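Long-range contacts in restriction endonuclease (Mycobacterium sp., PDB 4F0Q), which cleaves DNA carrying methylated cytosine, working as a tetrameric, modification-dependent restriction endonuclease: residues 69-74 against 82-87; 155-160 against 221-226; 357-362 against 386-391; 365-370 against 393-398. All coordinates share one frame; numbering follows the deposited sequence. Where two conformers were deposited one is given.

Contact 1: 69-74 against 82-87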
# COMPACT_ATOMS: atom_id res chain seq x y z
N ASN A 69 32.34 -6.17 -21.13
CA ASN A 69 33.79 -6.16 -21.28
C ASN A 69 34.50 -6.27 -19.94
O ASN A 69 33.99 -5.81 -18.92
CB ASN A 69 34.24 -4.88 -21.99
CG ASN A 69 33.48 -4.62 -23.26
OD1 ASN A 69 33.92 -4.98 -24.35
ND2 ASN A 69 32.32 -3.98 -23.14
N ALA A 70 35.68 -6.87 -19.94
CA ALA A 70 36.48 -6.99 -18.73
C ALA A 70 37.96 -7.21 -19.05
O ALA A 70 38.30 -8.11 -19.83
CB ALA A 70 35.95 -8.11 -17.85
N PRO A 71 38.84 -6.38 -18.47
CA PRO A 71 40.28 -6.53 -18.64
C PRO A 71 40.79 -7.82 -18.02
O PRO A 71 40.06 -8.45 -17.25
CB PRO A 71 40.85 -5.33 -17.87
CG PRO A 71 39.72 -4.35 -17.80
CD PRO A 71 38.49 -5.18 -17.69
N ALA A 72 42.01 -8.21 -18.35
CA ALA A 72 42.61 -9.42 -17.78
C ALA A 72 42.73 -9.30 -16.27
O ALA A 72 43.01 -8.23 -15.74
CB ALA A 72 43.97 -9.68 -18.41
N GLU A 73 42.52 -10.42 -15.58
CA GLU A 73 42.49 -10.44 -14.12
C GLU A 73 43.83 -10.03 -13.50
O GLU A 73 44.89 -10.44 -13.96
CB GLU A 73 42.07 -11.82 -13.61
CG GLU A 73 41.70 -11.84 -12.14
CD GLU A 73 41.11 -13.17 -11.71
OE1 GLU A 73 41.21 -14.15 -12.48
OE2 GLU A 73 40.55 -13.23 -10.59
N VAL A 74 43.76 -9.21 -12.45
CA VAL A 74 44.96 -8.72 -11.78
C VAL A 74 45.34 -9.60 -10.59
O VAL A 74 44.52 -9.85 -9.70
CB VAL A 74 44.78 -7.27 -11.29
CG1 VAL A 74 45.99 -6.82 -10.49
CG2 VAL A 74 44.53 -6.34 -12.46
N ARG A 82 39.30 -9.33 -10.19
CA ARG A 82 38.82 -8.66 -11.39
C ARG A 82 38.64 -7.18 -11.09
O ARG A 82 37.87 -6.80 -10.20
CB ARG A 82 37.50 -9.28 -11.85
CG ARG A 82 37.09 -8.89 -13.26
CD ARG A 82 37.87 -9.68 -14.30
NE ARG A 82 37.66 -11.12 -14.17
CZ ARG A 82 38.11 -12.02 -15.03
NH1 ARG A 82 38.80 -11.64 -16.10
NH2 ARG A 82 37.87 -13.31 -14.83
N ALA A 83 39.35 -6.34 -11.83
CA ALA A 83 39.36 -4.90 -11.59
C ALA A 83 37.97 -4.27 -11.73
O ALA A 83 37.50 -3.58 -10.83
CB ALA A 83 40.35 -4.21 -12.51
N LEU A 84 37.34 -4.50 -12.88
CA LEU A 84 36.02 -3.93 -13.14
C LEU A 84 35.35 -4.62 -14.32
O LEU A 84 35.97 -5.40 -15.03
CB LEU A 84 36.11 -2.43 -13.42
CG LEU A 84 36.48 -1.98 -14.84
CD1 LEU A 84 36.27 -0.48 -14.99
CD2 LEU A 84 37.92 -2.34 -15.19
N ILE A 85 34.06 -4.33 -14.50
CA ILE A 85 33.34 -4.77 -15.69
C ILE A 85 32.75 -3.56 -16.41
O ILE A 85 31.91 -2.85 -15.86
CB ILE A 85 32.22 -5.77 -15.34
CG1 ILE A 85 32.82 -7.09 -14.84
CG2 ILE A 85 31.35 -6.03 -16.56
CD1 ILE A 85 31.80 -8.15 -14.54
N ALA A 86 33.21 -3.33 -17.63
CA ALA A 86 32.75 -2.20 -18.43
C ALA A 86 31.63 -2.62 -19.36
O ALA A 86 31.81 -3.47 -20.23
CB ALA A 86 33.91 -1.61 -19.22
N ILE A 87 30.46 -2.02 -19.18
CA ILE A 87 29.28 -2.37 -19.97
C ILE A 87 28.88 -1.25 -20.93
O ILE A 87 28.69 -0.10 -20.52
CB ILE A 87 28.09 -2.74 -19.06
CG1 ILE A 87 28.34 -4.09 -18.39
CG2 ILE A 87 26.80 -2.78 -19.86
CD1 ILE A 87 27.27 -4.49 -17.39
O HOH W 1 41.75 -6.76 -14.20

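Contact 2: 155-160 against 221-226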
# COMPACT_ATOMS: atom_id res chain seq x y z
N PRO A 155 33.43 -3.51 -9.80
CA PRO A 155 32.40 -2.49 -10.04
C PRO A 155 31.89 -2.54 -11.48
O PRO A 155 32.67 -2.74 -12.40
CB PRO A 155 33.14 -1.18 -9.80
CG PRO A 155 34.26 -1.54 -8.89
CD PRO A 155 34.68 -2.91 -9.30
N LEU A 156 30.58 -2.36 -11.65
CA LEU A 156 30.00 -2.33 -12.99
C LEU A 156 29.84 -0.90 -13.50
O LEU A 156 28.84 -0.23 -13.23
CB LEU A 156 28.65 -3.06 -13.02
CG LEU A 156 28.67 -4.54 -13.41
CD1 LEU A 156 29.45 -5.38 -12.41
CD2 LEU A 156 27.26 -5.07 -13.57
N PHE A 157 30.84 -0.44 -14.24
CA PHE A 157 30.81 0.89 -14.84
C PHE A 157 29.94 0.88 -16.09
O PHE A 157 30.28 0.27 -17.10
CB PHE A 157 32.23 1.35 -15.19
CG PHE A 157 32.98 1.94 -14.04
CD1 PHE A 157 33.21 1.20 -12.89
CD2 PHE A 157 33.46 3.24 -14.10
CE1 PHE A 157 33.89 1.74 -11.82
CE2 PHE A 157 34.15 3.79 -13.03
CZ PHE A 157 34.37 3.04 -11.90
N LEU A 158 28.80 1.57 -16.00
CA LEU A 158 27.84 1.58 -17.09
C LEU A 158 28.12 2.67 -18.11
O LEU A 158 28.45 3.80 -17.76
CB LEU A 158 26.42 1.73 -16.54
CG LEU A 158 26.01 0.68 -15.50
CD1 LEU A 158 24.60 0.94 -14.99
CD2 LEU A 158 26.12 -0.72 -16.08
N PHE A 159 27.99 2.31 -19.39
CA PHE A 159 28.12 3.27 -20.48
C PHE A 159 27.02 3.02 -21.50
O PHE A 159 26.57 1.89 -21.66
CB PHE A 159 29.49 3.15 -21.15
CG PHE A 159 30.64 3.49 -20.25
CD1 PHE A 159 31.08 4.80 -20.13
CD2 PHE A 159 31.29 2.50 -19.53
CE1 PHE A 159 32.14 5.12 -19.31
CE2 PHE A 159 32.35 2.81 -18.71
CZ PHE A 159 32.78 4.12 -18.59
N ARG A 160 26.58 4.07 -22.18
CA ARG A 160 25.61 3.88 -23.26
C ARG A 160 25.89 4.75 -24.48
O ARG A 160 26.14 5.95 -24.36
CB ARG A 160 24.17 4.10 -22.76
CG ARG A 160 23.90 5.47 -22.17
CD ARG A 160 22.46 5.57 -21.67
NE ARG A 160 22.22 6.79 -20.92
CZ ARG A 160 21.06 7.10 -20.35
NH1 ARG A 160 20.03 6.27 -20.44
NH2 ARG A 160 20.92 8.24 -19.68
N PHE A 221 38.57 8.03 -11.38
CA PHE A 221 39.08 6.86 -12.08
C PHE A 221 40.36 6.30 -11.47
O PHE A 221 40.86 5.26 -11.90
CB PHE A 221 39.29 7.16 -13.57
CG PHE A 221 38.32 6.45 -14.46
CD1 PHE A 221 38.49 5.11 -14.76
CD2 PHE A 221 37.24 7.12 -15.01
CE1 PHE A 221 37.59 4.45 -15.58
CE2 PHE A 221 36.34 6.47 -15.83
CZ PHE A 221 36.52 5.13 -16.11
N ARG A 222 40.88 6.98 -10.45
CA ARG A 222 42.03 6.47 -9.71
C ARG A 222 41.62 5.26 -8.88
O ARG A 222 42.46 4.47 -8.46
CB ARG A 222 42.63 7.56 -8.82
CG ARG A 222 43.27 8.70 -9.60
CD ARG A 222 44.06 9.62 -8.69
NE ARG A 222 43.20 10.29 -7.71
CZ ARG A 222 43.64 11.16 -6.81
NH1 ARG A 222 44.93 11.47 -6.75
NH2 ARG A 222 42.79 11.72 -5.96
N TRP A 223 40.32 5.12 -8.65
CA TRP A 223 39.74 3.94 -8.02
C TRP A 223 40.08 2.72 -8.87
O TRP A 223 40.57 1.70 -8.35
CB TRP A 223 38.22 4.11 -7.94
CG TRP A 223 37.49 2.98 -7.28
CD1 TRP A 223 38.01 2.01 -6.47
CD2 TRP A 223 36.08 2.69 -7.39
NE1 TRP A 223 37.02 1.15 -6.06
CE2 TRP A 223 35.83 1.54 -6.62
CE3 TRP A 223 35.02 3.30 -8.07
CZ2 TRP A 223 34.56 0.99 -6.50
CZ3 TRP A 223 33.76 2.75 -7.95
CH2 TRP A 223 33.54 1.60 -7.18
N ILE A 224 39.83 2.83 -10.16
CA ILE A 224 40.12 1.76 -11.11
C ILE A 224 41.63 1.55 -11.24
O ILE A 224 42.09 0.41 -11.36
CB ILE A 224 39.49 2.03 -12.49
CG1 ILE A 224 37.98 2.18 -12.35
CG2 ILE A 224 39.82 0.92 -13.47
CD1 ILE A 224 37.32 0.99 -11.68
N ASP A 225 42.38 2.64 -11.21
CA ASP A 225 43.84 2.57 -11.25
C ASP A 225 44.35 1.71 -10.10
O ASP A 225 45.22 0.86 -10.29
CB ASP A 225 44.46 3.97 -11.14
CG ASP A 225 44.11 4.85 -12.32
OD1 ASP A 225 43.54 4.34 -13.31
OD2 ASP A 225 44.42 6.06 -12.27
N ASP A 226 43.80 1.94 -8.91
CA ASP A 226 44.17 1.16 -7.74
C ASP A 226 43.72 -0.29 -7.88
O ASP A 226 44.47 -1.21 -7.55
CB ASP A 226 43.57 1.78 -6.47
CG ASP A 226 44.11 3.17 -6.20
OD1 ASP A 226 45.21 3.49 -6.69
OD2 ASP A 226 43.43 3.94 -5.49

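Contact 3: 357-362 against 386-391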
# COMPACT_ATOMS: atom_id res chain seq x y z
N LYS A 357 -9.66 2.96 -19.15
CA LYS A 357 -10.36 3.85 -20.08
C LYS A 357 -9.66 3.96 -21.43
O LYS A 357 -8.57 4.51 -21.54
CB LYS A 357 -10.55 5.24 -19.47
CG LYS A 357 -11.51 6.12 -20.25
CD LYS A 357 -11.91 7.36 -19.48
CE LYS A 357 -12.97 8.14 -20.24
NZ LYS A 357 -13.44 9.33 -19.47
N CYS A 358 -10.31 3.42 -22.46
CA CYS A 358 -9.76 3.44 -23.81
C CYS A 358 -10.19 4.68 -24.58
O CYS A 358 -11.23 4.69 -25.24
CB CYS A 358 -10.19 2.18 -24.57
SG CYS A 358 -9.59 2.09 -26.27
N ILE A 359 -9.39 5.73 -24.48
CA ILE A 359 -9.64 6.96 -25.22
C ILE A 359 -8.58 7.13 -26.30
O ILE A 359 -7.67 6.31 -26.41
CB ILE A 359 -9.59 8.19 -24.30
CG1 ILE A 359 -8.22 8.31 -23.64
CG2 ILE A 359 -10.69 8.11 -23.25
CD1 ILE A 359 -8.08 9.51 -22.72
N GLN A 360 -8.71 8.19 -27.10
CA GLN A 360 -7.72 8.51 -28.11
C GLN A 360 -6.35 8.66 -27.45
O GLN A 360 -6.23 9.31 -26.42
CB GLN A 360 -8.09 9.81 -28.83
CG GLN A 360 -9.24 9.68 -29.82
CD GLN A 360 -8.80 9.15 -31.17
OE1 GLN A 360 -9.63 8.83 -32.02
NE2 GLN A 360 -7.49 9.06 -31.38
N PRO A 361 -5.32 8.05 -28.06
CA PRO A 361 -3.94 8.13 -27.54
C PRO A 361 -3.48 9.58 -27.37
O PRO A 361 -2.63 9.86 -26.53
CB PRO A 361 -3.13 7.44 -28.64
CG PRO A 361 -4.08 6.48 -29.25
CD PRO A 361 -5.41 7.18 -29.24
N THR A 362 -4.05 10.48 -28.17
CA THR A 362 -3.74 11.90 -28.06
C THR A 362 -4.56 12.58 -26.97
O THR A 362 -4.16 13.61 -26.42
CB THR A 362 -3.97 12.63 -29.40
OG1 THR A 362 -5.32 12.42 -29.83
CG2 THR A 362 -3.03 12.10 -30.47
N VAL A 386 -5.32 2.39 -16.12
CA VAL A 386 -4.80 2.01 -17.43
C VAL A 386 -5.56 2.71 -18.55
O VAL A 386 -6.79 2.62 -18.64
CB VAL A 386 -4.88 0.49 -17.63
CG1 VAL A 386 -4.30 0.10 -18.99
CG2 VAL A 386 -4.15 -0.24 -16.52
N THR A 387 -4.82 3.42 -19.39
CA THR A 387 -5.43 4.15 -20.50
C THR A 387 -4.53 4.13 -21.73
O THR A 387 -3.31 4.00 -21.62
CB THR A 387 -5.75 5.61 -20.11
OG1 THR A 387 -6.31 6.30 -21.23
CG2 THR A 387 -4.50 6.33 -19.64
N THR A 388 -5.14 4.25 -22.90
CA THR A 388 -4.41 4.29 -24.16
C THR A 388 -3.83 5.68 -24.41
O THR A 388 -2.92 5.84 -25.22
CB THR A 388 -5.30 3.88 -25.35
OG1 THR A 388 -6.49 4.67 -25.34
CG2 THR A 388 -5.67 2.41 -25.26
N GLY A 389 -4.37 6.67 -23.72
CA GLY A 389 -3.91 8.04 -23.86
C GLY A 389 -2.95 8.44 -22.75
O GLY A 389 -2.14 7.63 -22.30
N SER A 390 -3.03 9.69 -22.33
CA SER A 390 -2.15 10.21 -21.28
C SER A 390 -2.96 10.80 -20.14
O SER A 390 -4.18 10.96 -20.24
CB SER A 390 -1.21 11.27 -21.85
OG SER A 390 -0.40 10.74 -22.88
N PHE A 391 -2.28 11.12 -19.04
CA PHE A 391 -2.92 11.81 -17.92
C PHE A 391 -2.55 13.28 -17.97
O PHE A 391 -1.39 13.63 -18.21
CB PHE A 391 -2.48 11.19 -16.59
CG PHE A 391 -2.82 9.73 -16.45
CD1 PHE A 391 -4.08 9.34 -16.03
CD2 PHE A 391 -1.88 8.76 -16.75
CE1 PHE A 391 -4.40 8.00 -15.90
CE2 PHE A 391 -2.20 7.42 -16.62
CZ PHE A 391 -3.46 7.04 -16.20
O HOH W 2 -1.74 11.89 -25.21

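Contact 4: 365-370 against 393-398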
# COMPACT_ATOMS: atom_id res chain seq x y z
N VAL A 365 -6.49 12.19 -19.71
CA VAL A 365 -7.36 11.84 -18.59
C VAL A 365 -7.40 12.95 -17.54
O VAL A 365 -6.36 13.37 -17.03
CB VAL A 365 -6.92 10.52 -17.92
CG1 VAL A 365 -7.69 10.28 -16.63
CG2 VAL A 365 -7.10 9.35 -18.88
N SER A 366 -8.60 13.42 -17.23
CA SER A 366 -8.79 14.55 -16.33
C SER A 366 -8.55 14.17 -14.87
O SER A 366 -8.61 12.99 -14.51
CB SER A 366 -10.21 15.11 -16.50
OG SER A 366 -11.17 14.22 -15.95
N PRO A 367 -8.27 15.17 -14.01
CA PRO A 367 -8.11 14.94 -12.57
C PRO A 367 -9.37 14.37 -11.91
O PRO A 367 -9.26 13.62 -10.94
CB PRO A 367 -7.80 16.34 -12.02
CG PRO A 367 -8.21 17.29 -13.09
CD PRO A 367 -7.96 16.57 -14.37
N GLU A 368 -10.54 14.71 -12.44
CA GLU A 368 -11.79 14.17 -11.93
C GLU A 368 -11.85 12.66 -12.15
O GLU A 368 -12.26 11.91 -11.26
CB GLU A 368 -13.00 14.84 -12.59
CG GLU A 368 -13.14 16.33 -12.29
CD GLU A 368 -12.62 17.20 -13.41
OE1 GLU A 368 -12.14 16.65 -14.42
OE2 GLU A 368 -12.69 18.44 -13.28
N GLN A 369 -11.44 12.24 -13.33
CA GLN A 369 -11.48 10.83 -13.72
C GLN A 369 -10.59 9.95 -12.85
O GLN A 369 -10.95 8.82 -12.54
CB GLN A 369 -11.13 10.68 -15.20
CG GLN A 369 -12.20 11.21 -16.14
CD GLN A 369 -11.69 11.46 -17.55
OE1 GLN A 369 -10.52 11.22 -17.85
NE2 GLN A 369 -12.57 11.95 -18.42
N VAL A 370 -9.43 10.46 -12.46
CA VAL A 370 -8.55 9.71 -11.56
C VAL A 370 -9.05 9.81 -10.12
O VAL A 370 -8.99 8.83 -9.36
CB VAL A 370 -7.10 10.24 -11.63
CG1 VAL A 370 -6.19 9.43 -10.72
CG2 VAL A 370 -6.59 10.22 -13.06
N ARG A 393 -1.74 17.21 -16.97
CA ARG A 393 -0.75 17.75 -16.05
C ARG A 393 -1.35 18.00 -14.68
O ARG A 393 -0.73 17.72 -13.65
CB ARG A 393 -0.13 19.03 -16.61
CG ARG A 393 1.06 19.52 -15.81
CD ARG A 393 1.72 20.73 -16.45
NE ARG A 393 3.05 20.96 -15.89
CZ ARG A 393 3.28 21.65 -14.79
NH1 ARG A 393 2.28 22.19 -14.11
NH2 ARG A 393 4.53 21.81 -14.35
N GLN A 394 -2.57 18.53 -14.67
CA GLN A 394 -3.25 18.86 -13.42
C GLN A 394 -3.56 17.60 -12.61
O GLN A 394 -3.49 17.61 -11.38
CB GLN A 394 -4.53 19.64 -13.70
CG GLN A 394 -5.19 20.21 -12.45
CD GLN A 394 -4.28 21.14 -11.68
OE1 GLN A 394 -3.45 21.84 -12.26
NE2 GLN A 394 -4.42 21.15 -10.36
N ALA A 395 -3.89 16.52 -13.30
CA ALA A 395 -4.15 15.24 -12.65
C ALA A 395 -2.92 14.76 -11.90
O ALA A 395 -2.98 14.43 -10.71
CB ALA A 395 -4.60 14.20 -13.67
N GLN A 396 -1.79 14.73 -12.61
CA GLN A 396 -0.52 14.31 -12.03
C GLN A 396 -0.11 15.22 -10.87
O GLN A 396 0.39 14.75 -9.85
CB GLN A 396 0.57 14.30 -13.10
CG GLN A 396 0.22 13.48 -14.33
CD GLN A 396 1.31 13.51 -15.38
OE1 GLN A 396 2.37 12.92 -15.21
NE2 GLN A 396 1.04 14.21 -16.48
N VAL A 397 -0.34 16.52 -11.04
CA VAL A 397 -0.03 17.49 -9.99
C VAL A 397 -0.84 17.21 -8.73
O VAL A 397 -0.30 17.22 -7.62
CB VAL A 397 -0.29 18.94 -10.48
CG1 VAL A 397 -0.38 19.90 -9.29
CG2 VAL A 397 0.79 19.38 -11.45
N GLU A 398 -2.13 16.95 -8.90
CA GLU A 398 -3.00 16.66 -7.76
C GLU A 398 -2.68 15.30 -7.13
O GLU A 398 -2.92 15.09 -5.94
CB GLU A 398 -4.47 16.74 -8.17
CG GLU A 398 -4.91 18.13 -8.60
CD GLU A 398 -6.32 18.17 -9.13
OE1 GLU A 398 -6.71 19.19 -9.72
OE2 GLU A 398 -7.05 17.17 -8.95
O HOH W 3 -7.75 14.80 -8.43

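Contact 1: 69-74 against 82-87
With CG anti to its own carbonyl carbon (chi1 -51°), the N69 side chain stays beside its backbone N, so amide and main chain reach the same acceptor. A86 O takes both. N69 N comes to A86 O at 2.9 Å within the carbonyl plane, while N69 ND2 arrives at 3.0 Å from above that plane, with a fairly straight N-H (163°). The return bond, A86 N to N69 O at 2.9 Å, completes an antiparallel hydrogen-bonded pair that joins strand 67-69 to strand 85-89. OD1 of the N69 amide takes E65 N, which fixes which way round the amide sits.

R82 begins with CG anti to the backbone N and then bends at chi2 and chi3, bringing its guanidinium back to the loop. P71 O lies at the guanidinium edge, 3.6 Å from R82 NH1, and E73 CB rests over the rim of one face. The E73 carboxylate is nearly parallel to that plane (11°), yet E73 OE1 stands 4.2 Å from R82 NH2 and well out of it. In between, the P71 ring and the L84 side chain cross at about a right angle, P71 CG 3.8 Å from L84 CD2.

Chemically the two ends differ: at N69 one oxygen is gripped by two directed N-H groups, whereas at R82 the attraction to E73 is probably electrostatic, without a directed N-H, and R82 NH2 also has a long, weak ion pair with E137.

Contact 2: 155-160 against 221-226
The backbones stay well apart: the closest CA atoms, those of P155 and I224, are 8.9 Å from each other, and side chains alone fill the gap. Residues 156-160 run as an extended strand, while the other segment runs into the short helix 222-227, with D225 N bonded to F221 O at 3.1 Å. Strand alternation turns P155 and F157 to the helix and sends L156 and L158 to the other side, against strands 175-193 and 200-210.

F157 does most of the work. Its CG lies beside the backbone N, anti to the carbonyl carbon (chi1 -83°), and the ring points at the helix. The far end meets I224 tip to tip, F157 CE1 standing 3.5 Å from I224 CD1. W223 CE3 comes in at the edge of the F157 ring, 3.9 Å from F157 CZ, with the two planes inclined at 49°. On the F221 ring the relation is different: F157 CE2 sits over one face, toward the rim, 4.1 Å from F221 CZ, and the planes make 46°. W223, whose CG is anti to its backbone N, extends its six-membered ring to the tip of P155, where P155 CG touches W223 CZ2 at 3.5 Å. W245 meets W223 edge-to-face and so extends the aromatic group.

All five touching residues are buried. The result is an aromatic cluster, F157, F221 and W223, packing a short helix onto a strand of the large mixed sheet in the N-terminal domain, whose family belongs to the PUA clan.

Contact 3: 357-362 against 386-391
This is a place where two neighbouring parallel strands, 347-357 and 381-387, run out of the nuclease-domain sheet and their chains go on as turns that still hold each other. K357 N gives a nearly linear bond to V386 O at 2.9 Å, aimed almost along the C=O axis (168°). One residue further on, a side chain takes over: T387 OG1, anti to its own backbone N (chi1 178°), donates to K357 O at 2.9 Å. The same hydroxyl, T387 OG1, accepts from G389 N at 3.2 Å, an ST turn that swings the chain away from the sheet toward strand 390-391. I359 CG1 passes obliquely across this hydroxyl, 3.7 Å from T387 OG1.

Beyond the turn the contact becomes backbone against backbone. P361 and G389 bring their CA atoms to 3.7 Å, a closeness suited to a residue with no side chain. P361 CA-H points at T388 O, and G389 CA-H returns the approach to P361 O. A water donates to P361 O at 2.6 Å and also bonds S390 OG, at 2.9 Å. Y290 and L286 of helix 281-292 pack on P361.

K357 stretches out its chain, all four torsions anti, and the nearest atom of its side chain is about 5 Å from the magnesium ion bound at D334, Q355 and A356. This is consistent with K357 being the lysine of the PD-(D/E)XK motif, here in a variant with Q355 in the acidic position. Bonds at both K357 N and K357 O fix the lysine's backbone next to the metal-binding residues Q355 and A356.

Contact 4: 365-370 against 393-398
Two partners grip E398 OE1: Q394 NE2, one helical turn earlier, at 3.1 Å on the anti lone pair, and R372 NH2 of the second subunit in a salt bridge. The other oxygen is held as well: R376 NH2 of the second subunit pairs with E398 OE2, and a water donates to E398 OE2 at 2.5 Å while also donating to P367 O. The carboxylate gets there on a chain that leaves beside the backbone N (chi1 -64°) and then extends, crossing P367 obliquely. E398 OE2 consequently lies against the proline ring, 3.3 Å from P367 CB. With two arginines at hand, E398 is probably fully ionised.

The rest is close packing. A395 CB presses against the backbone of the opposing helix start, 3.8 Å from P367 CA, and the CA atoms of P367 and A395 are only 4.0 Å apart. P367 CG meets Q394 CG at 4.2 Å, and V370 CG2 reaches the A395 methyl from the next turn. P367 is the first residue of its helix, and S366 and Q369 form a capping box around that end: Q369 N donates to S366 OG at 3.3 Å, and S366 N to Q369 OE1 at 3.0 Å, from well above the carbonyl plane.

Helices 367-374 and 393-401 therefore meet near their N-terminal ends, just after the paired short strands 364-365 and 390-391, with V370 resting on Y385 of strand 381-387 and on F391, and arginines of the second subunit against E368 and E398.

In the fold
The four contacts fall into two pairs on opposite sides of the chain's centre. Contacts 1 and 2 lie in the N-terminal domain with centres about 9 Å apart, and share the mixed sheet in which strands 85-89 and 156-166 are neighbours; along the chain one closes before the other opens. Contacts 3 and 4 belong to the nuclease domain, with centres about 13 Å apart, and their segments alternate, strands 364-365 and 390-391 each leading into a helix of contact 4. Between contacts 1 and 3 the centres are about 46 Å apart. The probable recognition domain is thus well separated from the metal site, beside contact 3, while contact 4 meets the second subunit of the tetramer.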